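Local coordinates for protein cytolethal distending toxin subunit B (Escherichia coli, PDB 2F1N) that nicks DNA as the endonuclease subunit of a tripartite toxin, very probably damaging the DNA of intoxicated cells and arresting them at G2/M, at residues T30-W34 and A56-P60. Residues are numbered along the deposited sequence; the frame is centred on the assembly and turned at random.
Sequences TESKW and AGSPP
In Trp-34, CG lies beside the backbone N and anti to the carbonyl carbon (chi1 -81°), and the ring plane is turned roughly perpendicular to the CA-CB-CG plane, presenting NE1 to the carbonyl of Ala-56 and one ring face to Pro-60. The chi1 of Thr-30, 8°, nearly eclipses OG1 with the backbone N and sets the hydroxyl against Ser-58. Two hydrogen bonds join the segments. Trp-34 NE1 donates to Ala-56 O at 2.9 Å; the bond is almost straight, and the oxygen lies in the indole plane just as the nitrogen lies in the carbonyl plane, a match that should help hold the ring's orientation. Ser-58 O also approaches NE1 obliquely, but its angle is too poor for a bond. The second link runs from Ser-58 N to Thr-30 OG1 (3.1 Å, N-H...O angle 168°). Since Thr-30 OG1 is also hydrogen-bonded to Ala-26 O, this buried hydroxyl ties the loop to the residues leading into the helix. Beside it, Thr-30 CG2 packs 3.5 Å from Ala-56 O.

Pro-60 lays CD over one face of the indole, near CD2 and CE3, in a CH-pi contact, 4.0 Å from the centroid of the six-membered ring and displaced toward the rim. Its CG also rests 3.6 Å from Trp-34 CE3, while Ala-56 CB meets CZ2 more loosely. Gly-57 passes the threonine hydroxyl with a positive phi, which favours glycine.

In this DNase I-like fold, the contact lays the N-terminal turn of helix 31-42 against the loop leaving strand 50-56. Trp-34 also touches Ile-95 of strand 92-98 and Ala-110 and Val-112 of strand 109-113, while Pro-60 reaches Ile-95 and Trp-82 of strand 78-83, so helix and loop pack together on neighbouring strands of the eight-stranded sheet.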
loop_
_atom_site.group_PDB
_atom_site.type_symbol
_atom_site.label_atom_id
_atom_site.label_comp_id
_atom_site.label_asym_id
_atom_site.label_seq_id
_atom_site.Cartn_x
_atom_site.Cartn_y
_atom_site.Cartn_z
ATOM N N THR A 30 15.843 8.030 7.025
ATOM C CA THR A 30 14.902 8.094 5.880
ATOM C C THR A 30 14.553 9.491 5.394
ATOM O O THR A 30 13.633 9.598 4.579
ATOM C CB THR A 30 13.520 7.459 6.205
ATOM O OG1 THR A 30 13.448 7.129 7.586
ATOM C CG2 THR A 30 13.345 6.152 5.486
ATOM N N GLU A 31 15.208 10.558 5.890
ATOM C CA GLU A 31 14.758 11.900 5.534
ATOM C C GLU A 31 14.760 12.173 4.022
ATOM O O GLU A 31 13.787 12.739 3.502
ATOM C CB GLU A 31 15.528 13.001 6.295
ATOM C CG GLU A 31 15.172 13.019 7.790
ATOM C CD GLU A 31 16.342 13.366 8.727
ATOM O OE1 GLU A 31 16.906 14.500 8.603
ATOM O OE2 GLU A 31 16.682 12.500 9.604
ATOM N N SER A 32 15.816 11.777 3.314
ATOM C CA SER A 32 15.857 12.019 1.865
ATOM C C SER A 32 14.844 11.195 1.106
ATOM O O SER A 32 14.182 11.701 0.213
ATOM C CB SER A 32 17.259 11.817 1.272
ATOM O OG SER A 32 18.112 12.870 1.716
ATOM N N LYS A 33 14.722 9.922 1.466
ATOM C CA LYS A 33 13.765 9.071 0.790
ATOM C C LYS A 33 12.360 9.627 0.936
ATOM O O LYS A 33 11.595 9.547 -0.026
ATOM C CB LYS A 33 13.841 7.645 1.280
ATOM C CG LYS A 33 15.047 6.915 0.672
ATOM C CD LYS A 33 15.311 5.610 1.402
ATOM C CE LYS A 33 16.468 4.876 0.689
ATOM N NZ LYS A 33 16.704 3.506 1.203
ATOM N N TRP A 34 12.027 10.188 2.105
ATOM C CA TRP A 34 10.727 10.870 2.228
ATOM C C TRP A 34 10.698 12.254 1.587
ATOM O O TRP A 34 9.869 12.503 0.728
ATOM C CB TRP A 34 10.279 10.963 3.675
ATOM C CG TRP A 34 9.661 9.676 4.141
ATOM C CD1 TRP A 34 10.296 8.602 4.763
ATOM C CD2 TRP A 34 8.266 9.336 4.077
ATOM N NE1 TRP A 34 9.376 7.613 5.032
ATOM C CE2 TRP A 34 8.125 8.043 4.651
ATOM C CE3 TRP A 34 7.136 9.981 3.544
ATOM C CZ2 TRP A 34 6.894 7.377 4.727
ATOM C CZ3 TRP A 34 5.891 9.354 3.687
ATOM C CH2 TRP A 34 5.789 8.058 4.254
ATOM N N ALA A 56 9.316 1.577 5.783
ATOM C CA ALA A 56 9.097 3.018 5.629
ATOM C C ALA A 56 10.029 3.876 6.505
ATOM O O ALA A 56 10.101 5.100 6.315
ATOM C CB ALA A 56 7.609 3.387 5.918
ATOM N N GLY A 57 10.771 3.263 7.432
ATOM C CA GLY A 57 11.629 4.115 8.265
ATOM C C GLY A 57 10.785 4.953 9.233
ATOM O O GLY A 57 9.950 4.426 9.959
ATOM N N SER A 58 11.037 6.241 9.237
ATOM C CA SER A 58 10.368 7.202 10.092
ATOM C C SER A 58 9.719 8.187 9.120
ATOM O O SER A 58 10.253 8.430 8.030
ATOM C CB SER A 58 11.423 7.916 10.960
ATOM O OG SER A 58 11.820 7.054 12.059
ATOM N N PRO A 59 8.580 8.760 9.486
ATOM C CA PRO A 59 7.940 9.752 8.604
ATOM C C PRO A 59 8.786 11.042 8.519
ATOM O O PRO A 59 9.725 11.208 9.339
ATOM C CB PRO A 59 6.593 10.026 9.284
ATOM C CG PRO A 59 6.792 9.658 10.734
ATOM C CD PRO A 59 7.834 8.553 10.736
ATOM N N PRO A 60 8.458 11.926 7.582
ATOM C CA PRO A 60 9.174 13.190 7.413
ATOM C C PRO A 60 9.140 13.933 8.748
ATOM O O PRO A 60 8.106 13.938 9.422
ATOM C CB PRO A 60 8.308 13.945 6.388
ATOM C CG PRO A 60 7.534 12.879 5.648
ATOM C CD PRO A 60 7.325 11.814 6.639
#